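Local structure of proline dehydrogenase (Bradyrhizobium japonicum USDA 110, 3HAZ) at residues D265-A270 with P301-W306; A296-P301 with R336-R341; R619-Q624 with P971-R976. The protein probably oxidises proline to glutamate in two steps, combining an FAD-dependent proline dehydrogenase and an NAD-dependent pyrroline-5-carboxylate dehydrogenase in one chain. One frame throughout, in Å; residues are numbered along the deposited sequence.

Contact 1 (D265-A270 with P301-W306); sequences DLAQRA and PSLKGW
Within the beta-alpha barrel (TIM-barrel clan) of the proline dehydrogenase region, helix 252-272 packs against the loop that leads from helix 287-298 into strand 309-314. One direct hydrogen bond joins the two segments: Gln268 NE2 donates to Ser302 OG at 2.8 Å, with an N-H...acceptor angle of 159°. The hydroxyl lies close to the plane of the amide, and the extended chain of Gln268 beyond CG carries the NE2 to it. Ser302 OG is also bonded to Asp300 OD1, so two partners grip it. An alanine here in place of Gln268 would remove the amide and CG, and would probably leave Ser302 OG without its Gln268 partner and Leu303 CD2 less well packed. The apolar contacts centre on Ala267, whose CB sits 4.0 Å from Leu303 CD2. Gln268 and Leu303 cross at about a right angle, Gln268 CG lying 4.1 Å from the same methyl, CD2. Trp306 adds a second apolar patch: its CZ2 is 4.2 Å from Ala270 CB, while its indole NE1 is held by the carbonyl of Leu275 and Phe277 also packs on it. Over one face of that indole stands a backbone oxygen, Ala267 O, 3.7 Å from CH2.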
loop_
_atom_site.group_PDB
_atom_site.type_symbol
_atom_site.label_atom_id
_atom_site.label_comp_id
_atom_site.label_asym_id
_atom_site.label_seq_id
_atom_site.Cartn_x
_atom_site.Cartn_y
_atom_site.Cartn_z
ATOM N N ASP A 265 -54.968 -22.264 32.359
ATOM C CA ASP A 265 -55.711 -23.481 32.042
ATOM C C ASP A 265 -54.755 -24.605 31.650
ATOM O O ASP A 265 -54.870 -25.735 32.133
ATOM C CB ASP A 265 -56.710 -23.203 30.912
ATOM C CG ASP A 265 -57.665 -24.364 30.658
ATOM O OD1 ASP A 265 -57.410 -25.491 31.131
ATOM O OD2 ASP A 265 -58.681 -24.143 29.973
ATOM N N LEU A 266 -53.801 -24.289 30.781
ATOM C CA LEU A 266 -52.819 -25.281 30.359
ATOM C C LEU A 266 -51.918 -25.749 31.516
ATOM O O LEU A 266 -51.649 -26.934 31.647
ATOM C CB LEU A 266 -51.989 -24.763 29.186
ATOM C CG LEU A 266 -52.703 -24.583 27.837
ATOM C CD1 LEU A 266 -51.742 -24.010 26.784
ATOM C CD2 LEU A 266 -53.323 -25.894 27.343
ATOM N N ALA A 267 -51.471 -24.819 32.356
ATOM C CA ALA A 267 -50.650 -25.161 33.520
ATOM C C ALA A 267 -51.398 -26.088 34.483
ATOM O O ALA A 267 -50.821 -27.025 35.032
ATOM C CB ALA A 267 -50.209 -23.893 34.249
ATOM N N GLN A 268 -52.683 -25.812 34.684
ATOM C CA GLN A 268 -53.523 -26.631 35.546
ATOM C C GLN A 268 -53.640 -28.056 35.001
ATOM O O GLN A 268 -53.610 -29.025 35.754
ATOM C CB GLN A 268 -54.909 -26.005 35.693
ATOM C CG GLN A 268 -54.922 -24.619 36.361
ATOM C CD GLN A 268 -56.318 -24.013 36.404
ATOM O OE1 GLN A 268 -57.206 -24.423 35.649
ATOM N NE2 GLN A 268 -56.524 -23.041 37.293
ATOM N N ARG A 269 -53.763 -28.173 33.686
ATOM C CA ARG A 269 -53.871 -29.476 33.051
ATOM C C ARG A 269 -52.572 -30.254 33.205
ATOM O O ARG A 269 -52.590 -31.473 33.377
ATOM C CB ARG A 269 -54.222 -29.318 31.576
ATOM C CG ARG A 269 -55.681 -28.949 31.329
ATOM C CD ARG A 269 -55.845 -28.307 29.962
ATOM N NE ARG A 269 -57.234 -27.983 29.672
ATOM C CZ ARG A 269 -58.093 -28.829 29.117
ATOM N NH1 ARG A 269 -57.708 -30.060 28.801
ATOM N NH2 ARG A 269 -59.338 -28.446 28.885
ATOM N N ALA A 270 -51.449 -29.541 33.124
ATOM C CA ALA A 270 -50.135 -30.141 33.313
ATOM C C ALA A 270 -49.950 -30.544 34.776
ATOM O O ALA A 270 -49.442 -31.622 35.077
ATOM C CB ALA A 270 -49.045 -29.160 32.886
ATOM N N PRO A 301 -53.589 -19.283 42.845
ATOM C CA PRO A 301 -53.568 -20.265 43.938
ATOM C C PRO A 301 -53.718 -21.701 43.447
ATOM O O PRO A 301 -53.288 -22.623 44.137
ATOM C CB PRO A 301 -54.786 -19.874 44.783
ATOM C CG PRO A 301 -54.993 -18.418 44.491
ATOM C CD PRO A 301 -54.600 -18.232 43.055
ATOM N N SER A 302 -54.321 -21.882 42.276
ATOM C CA SER A 302 -54.548 -23.216 41.723
ATOM C C SER A 302 -53.242 -23.940 41.378
ATOM O O SER A 302 -53.244 -25.150 41.151
ATOM C CB SER A 302 -55.446 -23.146 40.482
ATOM O OG SER A 302 -54.743 -22.604 39.371
ATOM N N LEU A 303 -52.133 -23.207 41.341
ATOM C CA LEU A 303 -50.846 -23.815 40.987
ATOM C C LEU A 303 -50.006 -24.195 42.213
ATOM O O LEU A 303 -48.889 -24.693 42.087
ATOM C CB LEU A 303 -50.066 -22.925 40.014
ATOM C CG LEU A 303 -50.787 -22.687 38.681
ATOM C CD1 LEU A 303 -49.923 -21.900 37.694
ATOM C CD2 LEU A 303 -51.231 -24.015 38.074
ATOM N N LYS A 304 -50.563 -23.984 43.402
ATOM C CA LYS A 304 -49.911 -24.422 44.633
ATOM C C LYS A 304 -49.748 -25.941 44.653
ATOM O O LYS A 304 -50.543 -26.673 44.055
ATOM C CB LYS A 304 -50.731 -23.994 45.853
ATOM C CG LYS A 304 -50.728 -22.501 46.137
ATOM C CD LYS A 304 -51.753 -22.166 47.229
ATOM C CE LYS A 304 -51.631 -20.720 47.692
ATOM N NZ LYS A 304 -50.293 -20.439 48.291
ATOM N N GLY A 305 -48.720 -26.410 45.353
ATOM C CA GLY A 305 -48.520 -27.834 45.561
ATOM C C GLY A 305 -48.081 -28.577 44.312
ATOM O O GLY A 305 -48.383 -29.756 44.149
ATOM N N TRP A 306 -47.369 -27.883 43.429
ATOM C CA TRP A 306 -46.883 -28.482 42.189
ATOM C C TRP A 306 -45.547 -27.857 41.824
ATOM O O TRP A 306 -45.412 -26.630 41.818
ATOM C CB TRP A 306 -47.911 -28.291 41.073
ATOM C CG TRP A 306 -47.412 -28.568 39.677
ATOM C CD1 TRP A 306 -46.847 -29.724 39.217
ATOM C CD2 TRP A 306 -47.469 -27.676 38.555
ATOM N NE1 TRP A 306 -46.542 -29.602 37.881
ATOM C CE2 TRP A 306 -46.915 -28.356 37.451
ATOM C CE3 TRP A 306 -47.930 -26.368 38.379
ATOM C CZ2 TRP A 306 -46.807 -27.770 36.189
ATOM C CZ3 TRP A 306 -47.828 -25.790 37.123
ATOM C CH2 TRP A 306 -47.270 -26.490 36.046
#

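Contact 2 (A296-P301 with R336-R341); sequences ATLADP and RKLMVR. With FAD (flavin-adenine dinucleotide), chain C.
In the beta-alpha barrel of the proline dehydrogenase region, helix 287-298 and the turn after it meet the lead-in and start of strand 338-343, a barrel strand flanked by 309-314 and 390-395. Leu298 carries the apolar part: its CD1 meets Leu338 CD2 tip to tip at 3.9 Å, and the same methyl lies 3.6 Å from Arg336 NH2. Its carbonyl is also used, Leu298 O receiving a weak hydrogen bond from Arg336 NH2 at 2.8 Å, bent to 117°. Two residues on, Asp300 O takes a straighter bond from Arg336 NH1, 3.2 Å long with an angle of 148°. That donor stands 59° out of the carbonyl plane, so it misses the lone pairs. The Asp300 carboxylate bonds through OD1 to Ser302 OG; the same OD1 lies 6.7 Å from Arg336 NH1, not in contact. The guanidinium thus sets a positive charge beside carbonyls at the C-terminal side of helix 287-298, where it would probably be favourable. Pro301 CA lies 4.1 Å from Arg336 NH1. The strand leads to Arg341, salt-bridged to Asp280, whose side chain meets the flavin with its guanidinium face over FAD C6 and its NH1 3.1 Å from FAD N5.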
loop_
_atom_site.group_PDB
_atom_site.type_symbol
_atom_site.label_atom_id
_atom_site.label_comp_id
_atom_site.label_asym_id
_atom_site.label_seq_id
_atom_site.Cartn_x
_atom_site.Cartn_y
_atom_site.Cartn_z
ATOM N N ALA A 296 -48.196 -13.393 36.539
ATOM C CA ALA A 296 -49.624 -13.365 36.854
ATOM C C ALA A 296 -50.199 -14.780 36.839
ATOM O O ALA A 296 -51.058 -15.124 37.643
ATOM C CB ALA A 296 -50.375 -12.462 35.886
ATOM N N THR A 297 -49.704 -15.606 35.925
ATOM C CA THR A 297 -50.132 -16.988 35.872
ATOM C C THR A 297 -49.686 -17.736 37.122
ATOM O O THR A 297 -50.479 -18.429 37.761
ATOM C CB THR A 297 -49.556 -17.687 34.635
ATOM O OG1 THR A 297 -49.939 -16.956 33.463
ATOM C CG2 THR A 297 -50.076 -19.114 34.543
ATOM N N LEU A 298 -48.408 -17.593 37.461
ATOM C CA LEU A 298 -47.826 -18.329 38.574
ATOM C C LEU A 298 -48.504 -17.954 39.882
ATOM O O LEU A 298 -48.567 -18.756 40.807
ATOM C CB LEU A 298 -46.317 -18.065 38.670
ATOM C CG LEU A 298 -45.593 -18.738 39.841
ATOM C CD1 LEU A 298 -45.567 -20.256 39.664
ATOM C CD2 LEU A 298 -44.178 -18.193 40.015
ATOM N N ALA A 299 -49.014 -16.730 39.955
ATOM C CA ALA A 299 -49.621 -16.242 41.186
ATOM C C ALA A 299 -50.933 -16.943 41.533
ATOM O O ALA A 299 -51.358 -16.924 42.684
ATOM C CB ALA A 299 -49.830 -14.751 41.109
ATOM N N ASP A 300 -51.575 -17.557 40.546
ATOM C CA ASP A 300 -52.869 -18.191 40.780
ATOM C C ASP A 300 -52.772 -19.340 41.784
ATOM O O ASP A 300 -51.986 -20.266 41.604
ATOM C CB ASP A 300 -53.491 -18.680 39.473
ATOM C CG ASP A 300 -54.948 -19.079 39.638
ATOM O OD1 ASP A 300 -55.210 -20.151 40.217
ATOM O OD2 ASP A 300 -55.831 -18.324 39.184
ATOM N N PRO A 301 -53.589 -19.283 42.845
ATOM C CA PRO A 301 -53.568 -20.265 43.938
ATOM C C PRO A 301 -53.718 -21.701 43.447
ATOM O O PRO A 301 -53.288 -22.623 44.137
ATOM C CB PRO A 301 -54.786 -19.874 44.783
ATOM C CG PRO A 301 -54.993 -18.418 44.491
ATOM C CD PRO A 301 -54.600 -18.232 43.055
ATOM N N ARG A 336 -43.087 -21.195 45.848
ATOM C CA ARG A 336 -43.162 -22.289 44.893
ATOM C C ARG A 336 -41.774 -22.823 44.583
ATOM O O ARG A 336 -40.772 -22.135 44.775
ATOM C CB ARG A 336 -43.835 -21.833 43.591
ATOM C CG ARG A 336 -45.175 -21.131 43.776
ATOM C CD ARG A 336 -46.300 -22.105 44.126
ATOM N NE ARG A 336 -47.554 -21.376 44.308
ATOM C CZ ARG A 336 -48.334 -20.970 43.309
ATOM N NH1 ARG A 336 -49.443 -20.294 43.570
ATOM N NH2 ARG A 336 -48.008 -21.242 42.048
ATOM N N LYS A 337 -41.729 -24.069 44.125
ATOM C CA LYS A 337 -40.541 -24.631 43.506
ATOM C C LYS A 337 -40.722 -24.510 42.002
ATOM O O LYS A 337 -41.811 -24.772 41.482
ATOM C CB LYS A 337 -40.391 -26.106 43.873
ATOM C CG LYS A 337 -39.911 -26.373 45.286
ATOM C CD LYS A 337 -39.471 -27.826 45.417
ATOM C CE LYS A 337 -38.623 -28.042 46.655
ATOM N NZ LYS A 337 -37.945 -29.367 46.628
ATOM N N LEU A 338 -39.665 -24.107 41.308
ATOM C CA LEU A 338 -39.721 -23.949 39.862
ATOM C C LEU A 338 -38.625 -24.749 39.186
ATOM O O LEU A 338 -37.543 -24.943 39.742
ATOM C CB LEU A 338 -39.581 -22.472 39.471
ATOM C CG LEU A 338 -40.574 -21.481 40.084
ATOM C CD1 LEU A 338 -40.200 -20.049 39.712
ATOM C CD2 LEU A 338 -41.996 -21.803 39.654
ATOM N N MET A 339 -38.918 -25.222 37.984
ATOM C CA MET A 339 -37.909 -25.822 37.131
ATOM C C MET A 339 -37.564 -24.798 36.053
ATOM O O MET A 339 -38.438 -24.326 35.320
ATOM C CB MET A 339 -38.422 -27.145 36.551
ATOM C CG MET A 339 -38.723 -28.198 37.633
ATOM S SD MET A 339 -39.623 -29.668 37.076
ATOM C CE MET A 339 -38.299 -30.619 36.308
ATOM N N VAL A 340 -36.291 -24.428 35.994
ATOM C CA VAL A 340 -35.858 -23.306 35.176
ATOM C C VAL A 340 -34.824 -23.741 34.148
ATOM O O VAL A 340 -33.754 -24.229 34.501
ATOM C CB VAL A 340 -35.261 -22.206 36.058
ATOM C CG1 VAL A 340 -34.826 -21.026 35.210
ATOM C CG2 VAL A 340 -36.273 -21.786 37.116
ATOM N N ARG A 341 -35.159 -23.569 32.875
ATOM C CA ARG A 341 -34.275 -23.962 31.788
ATOM C C ARG A 341 -33.344 -22.835 31.373
ATOM O O ARG A 341 -33.794 -21.748 31.009
ATOM C CB ARG A 341 -35.080 -24.408 30.566
ATOM C CG ARG A 341 -34.190 -24.895 29.427
ATOM C CD ARG A 341 -34.920 -24.869 28.098
ATOM N NE ARG A 341 -36.066 -25.767 28.090
ATOM C CZ ARG A 341 -37.194 -25.508 27.444
ATOM N NH1 ARG A 341 -37.325 -24.374 26.764
ATOM N NH2 ARG A 341 -38.189 -26.371 27.487
HETATM P PA FAD C . -23.162 -23.581 21.048
HETATM O O1A FAD C . -22.523 -23.942 19.588
HETATM O O2A FAD C . -22.192 -23.713 22.135
HETATM O O5B FAD C . -23.685 -22.042 21.019
HETATM C C5B FAD C . -24.535 -21.659 19.976
HETATM C C4B FAD C . -25.149 -20.287 20.288
HETATM O O4B FAD C . -24.281 -19.195 20.915
HETATM C C3B FAD C . -26.301 -19.715 19.721
HETATM O O3B FAD C . -27.458 -20.520 19.573
HETATM C C2B FAD C . -26.373 -18.344 20.342
HETATM O O2B FAD C . -27.306 -18.160 21.391
HETATM C C1B FAD C . -24.966 -17.986 20.666
HETATM N N9A FAD C . -24.202 -17.256 19.671
HETATM C C8A FAD C . -23.815 -17.672 18.401
HETATM N N7A FAD C . -23.067 -16.670 17.845
HETATM C C5A FAD C . -22.987 -15.622 18.791
HETATM C C6A FAD C . -22.314 -14.277 18.761
HETATM N N6A FAD C . -21.569 -13.846 17.584
HETATM N N1A FAD C . -22.387 -13.474 19.801
HETATM C C2A FAD C . -23.090 -13.869 20.956
HETATM N N3A FAD C . -23.738 -15.160 20.984
HETATM C C4A FAD C . -23.660 -15.996 19.899
HETATM N N1 FAD C . -33.446 -20.803 22.895
HETATM C C2 FAD C . -34.308 -19.750 23.079
HETATM O O2 FAD C . -33.963 -18.498 22.618
HETATM N N3 FAD C . -35.581 -19.969 23.708
HETATM C C4 FAD C . -35.935 -21.221 24.126
HETATM O O4 FAD C . -37.147 -21.422 24.799
HETATM C C4X FAD C . -35.032 -22.324 23.939
HETATM N N5 FAD C . -35.402 -23.698 24.400
HETATM C C5X FAD C . -34.502 -24.773 24.201
HETATM C C6 FAD C . -34.872 -26.125 24.647
HETATM C C7 FAD C . -33.969 -27.195 24.451
HETATM C C7M FAD C . -34.372 -28.592 24.896
HETATM C C8 FAD C . -32.655 -26.959 23.808
HETATM C C8M FAD C . -31.656 -28.105 23.577
HETATM C C9 FAD C . -32.306 -25.666 23.383
HETATM C C9A FAD C . -33.245 -24.546 23.574
HETATM N N10 FAD C . -32.888 -23.195 23.133
HETATM C C10 FAD C . -33.813 -22.104 23.339
HETATM C "C1'" FAD C . -31.518 -22.857 22.629
HETATM C "C2'" FAD C . -31.315 -22.931 21.094
HETATM O "O2'" FAD C . -32.382 -23.656 20.494
HETATM C "C3'" FAD C . -29.934 -23.541 20.801
HETATM O "O3'" FAD C . -29.979 -24.953 20.977
HETATM C "C4'" FAD C . -28.798 -22.951 21.712
HETATM O "O4'" FAD C . -28.745 -21.573 21.848
HETATM C "C5'" FAD C . -27.409 -23.551 21.370
HETATM O "O5'" FAD C . -26.499 -23.493 22.457
HETATM P P FAD C . -25.350 -24.685 22.562
HETATM O O1P FAD C . -24.485 -24.498 23.975
HETATM O O2P FAD C . -25.995 -26.000 22.477
HETATM O O3P FAD C . -24.440 -24.571 21.211
#

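Contact 3 (R619-Q624 with P971-R976)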
loop_
_atom_site.group_PDB
_atom_site.type_symbol
_atom_site.label_atom_id
_atom_site.label_comp_id
_atom_site.label_asym_id
_atom_site.label_seq_id
_atom_site.Cartn_x
_atom_site.Cartn_y
_atom_site.Cartn_z
ATOM N N ARG A 619 -29.343 14.345 6.706
ATOM C CA ARG A 619 -27.958 13.897 6.816
ATOM C C ARG A 619 -27.464 13.280 5.514
ATOM O O ARG A 619 -26.328 13.488 5.115
ATOM C CB ARG A 619 -27.788 12.921 7.982
ATOM C CG ARG A 619 -28.133 13.521 9.336
ATOM C CD ARG A 619 -27.521 12.741 10.489
ATOM N NE ARG A 619 -27.866 13.353 11.771
ATOM C CZ ARG A 619 -28.887 12.969 12.530
ATOM N NH1 ARG A 619 -29.657 11.959 12.144
ATOM N NH2 ARG A 619 -29.136 13.591 13.675
ATOM N N TYR A 620 -28.333 12.534 4.846
ATOM C CA TYR A 620 -27.971 11.889 3.594
ATOM C C TYR A 620 -27.773 12.898 2.458
ATOM O O TYR A 620 -26.778 12.841 1.733
ATOM C CB TYR A 620 -29.017 10.843 3.197
ATOM C CG TYR A 620 -28.703 10.181 1.875
ATOM C CD1 TYR A 620 -27.676 9.249 1.766
ATOM C CD2 TYR A 620 -29.414 10.507 0.731
ATOM C CE1 TYR A 620 -27.381 8.645 0.546
ATOM C CE2 TYR A 620 -29.125 9.915 -0.487
ATOM C CZ TYR A 620 -28.109 8.988 -0.573
ATOM O OH TYR A 620 -27.830 8.414 -1.790
ATOM N N TYR A 621 -28.714 13.824 2.298
ATOM C CA TYR A 621 -28.525 14.864 1.292
ATOM C C TYR A 621 -27.327 15.757 1.633
ATOM O O TYR A 621 -26.623 16.242 0.740
ATOM C CB TYR A 621 -29.802 15.686 1.075
ATOM C CG TYR A 621 -30.920 14.876 0.456
ATOM C CD1 TYR A 621 -30.639 13.833 -0.421
ATOM C CD2 TYR A 621 -32.252 15.158 0.738
ATOM C CE1 TYR A 621 -31.654 13.078 -0.987
ATOM C CE2 TYR A 621 -33.274 14.413 0.174
ATOM C CZ TYR A 621 -32.968 13.373 -0.687
ATOM O OH TYR A 621 -33.977 12.625 -1.252
ATOM N N ALA A 622 -27.077 15.966 2.922
ATOM C CA ALA A 622 -25.903 16.746 3.300
ATOM C C ALA A 622 -24.651 16.015 2.833
ATOM O O ALA A 622 -23.739 16.621 2.270
ATOM C CB ALA A 622 -25.863 16.995 4.802
ATOM N N ALA A 623 -24.625 14.701 3.047
ATOM C CA ALA A 623 -23.460 13.889 2.707
ATOM C C ALA A 623 -23.251 13.783 1.199
ATOM O O ALA A 623 -22.131 13.921 0.715
ATOM C CB ALA A 623 -23.574 12.491 3.337
ATOM N N GLN A 624 -24.324 13.510 0.459
ATOM C CA GLN A 624 -24.249 13.461 -0.998
ATOM C C GLN A 624 -23.948 14.857 -1.538
ATOM O O GLN A 624 -23.248 15.014 -2.537
ATOM C CB GLN A 624 -25.555 12.935 -1.609
ATOM C CG GLN A 624 -25.898 11.488 -1.246
ATOM C CD GLN A 624 -24.811 10.501 -1.644
ATOM O OE1 GLN A 624 -24.235 9.819 -0.797
ATOM N NE2 GLN A 624 -24.524 10.424 -2.936
ATOM N N PRO A 971 -28.534 8.067 -4.803
ATOM C CA PRO A 971 -27.362 8.824 -5.254
ATOM C C PRO A 971 -27.568 9.627 -6.538
ATOM O O PRO A 971 -26.658 10.356 -6.924
ATOM C CB PRO A 971 -26.306 7.735 -5.482
ATOM C CG PRO A 971 -27.090 6.502 -5.786
ATOM C CD PRO A 971 -28.395 6.620 -5.030
ATOM N N HIS A 972 -28.728 9.513 -7.178
ATOM C CA HIS A 972 -28.957 10.239 -8.429
ATOM C C HIS A 972 -29.920 11.409 -8.270
ATOM O O HIS A 972 -30.302 12.040 -9.251
ATOM C CB HIS A 972 -29.476 9.293 -9.516
ATOM C CG HIS A 972 -28.556 8.151 -9.801
ATOM N ND1 HIS A 972 -27.432 8.282 -10.586
ATOM C CD2 HIS A 972 -28.585 6.861 -9.393
ATOM C CE1 HIS A 972 -26.808 7.120 -10.653
ATOM N NE2 HIS A 972 -27.486 6.241 -9.936
ATOM N N TYR A 973 -30.298 11.701 -7.030
ATOM C CA TYR A 973 -31.343 12.688 -6.754
ATOM C C TYR A 973 -30.887 14.144 -6.874
ATOM O O TYR A 973 -31.514 14.945 -7.575
ATOM C CB TYR A 973 -31.905 12.447 -5.355
ATOM C CG TYR A 973 -33.252 13.077 -5.072
ATOM C CD1 TYR A 973 -34.390 12.681 -5.771
ATOM C CD2 TYR A 973 -33.393 14.032 -4.070
ATOM C CE1 TYR A 973 -35.631 13.239 -5.492
ATOM C CE2 TYR A 973 -34.626 14.593 -3.784
ATOM C CZ TYR A 973 -35.739 14.194 -4.498
ATOM O OH TYR A 973 -36.958 14.752 -4.207
ATOM N N LEU A 974 -29.807 14.487 -6.177
ATOM C CA LEU A 974 -29.384 15.880 -6.060
ATOM C C LEU A 974 -29.019 16.521 -7.396
ATOM O O LEU A 974 -29.326 17.689 -7.633
ATOM C CB LEU A 974 -28.224 16.016 -5.068
ATOM C CG LEU A 974 -28.584 15.734 -3.602
ATOM C CD1 LEU A 974 -27.433 16.076 -2.667
ATOM C CD2 LEU A 974 -29.840 16.490 -3.196
ATOM N N ALA A 975 -28.362 15.753 -8.259
ATOM C CA ALA A 975 -27.898 16.257 -9.546
ATOM C C ALA A 975 -29.034 16.866 -10.357
ATOM O O ALA A 975 -28.834 17.844 -11.074
ATOM C CB ALA A 975 -27.216 15.145 -10.343
ATOM N N ARG A 976 -30.220 16.276 -10.253
ATOM C CA ARG A 976 -31.385 16.775 -10.983
ATOM C C ARG A 976 -31.776 18.201 -10.581
ATOM O O ARG A 976 -32.398 18.921 -11.367
ATOM C CB ARG A 976 -32.572 15.834 -10.793
ATOM C CG ARG A 976 -33.672 16.024 -11.815
ATOM C CD ARG A 976 -33.265 15.447 -13.159
ATOM N NE ARG A 976 -34.358 15.560 -14.116
ATOM C CZ ARG A 976 -34.453 16.523 -15.027
ATOM N NH1 ARG A 976 -33.510 17.450 -15.118
ATOM N NH2 ARG A 976 -35.485 16.554 -15.854
HETATM O O HOH W 1 -25.508 11.953 -4.838
#
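Helix 604-629 of the aldehyde dehydrogenase region here faces the loop that immediately precedes strand 978-986, and aromatic side chains carry much of the meeting. Tyr621 and Tyr973 lie with their planes only 14° apart, but they are slid so far, 5.3 Å between centroids, that the rings barely overlap. The touching is therefore done by the phenol end of Tyr621, whose OH comes within 3.2 Å of Tyr973 CD2. That hydroxyl is held by a hydrogen bond with Gly969 N, just before the loop segment, a bond that restrains the phenol end. Leu974 uses both methyls on the helix: CD1 sits 3.5 Å from the backbone oxygen Tyr621 O and also meets Gln624 CB, whereas CD2 rests 3.9 Å from Tyr621 CD1. Ala672 of helix 664-675 packs on Tyr621, Tyr973 and Leu974 alike, so that helix packs on both segments at this point. The setting is the aldehyde dehydrogenase fold close to its active site, for the side chain of Tyr973 lies about 6 Å from that of Glu760, a predicted catalytic residue. Pro971 packs on Leu645 of the second subunit, placing the loop at the subunit interface as well. Tyr620, its CG anti to the backbone N (chi1 178°), reaches Pro971 with its OH 3.1 Å from Pro971 N, an approach near the ring plane that is mere proximity, since the proline nitrogen has no hydrogen to share. Gln624, its CG anti to the carbonyl carbon (chi1 -64°), lays that CG over one face of the Tyr620 ring, toward the rim; the bend at chi2 then carries the amide alongside Pro971. Gln624 NE2 donates to a water 2.6 Å away. The same water gives a hydrogen to the backbone oxygen Pro971 O at 2.9 Å, bridging helix and loop.

How the contacts relate
Contacts 1 and 2 are neighbours in the proline dehydrogenase barrel, their centres about 9 Å apart, and Pro301 belongs to both. Their segments alternate along the chain; the shared turn after helix 287-298 meets helix 252-272 in contact 1 and the start of strand 338-343 in contact 2. They also touch directly, Leu303 CB lying 3.3 Å from Arg336 NH2. Contact 3 comes later in the chain, in the aldehyde dehydrogenase region and on the opposite side of the chain's centre, its centre about 61 Å from that of contact 1 and about 57 Å from that of contact 2. The separation reflects the two enzyme regions: Arg341 on strand 338-343 contacts FAD, whereas contact 3 approaches the NAD-dependent site.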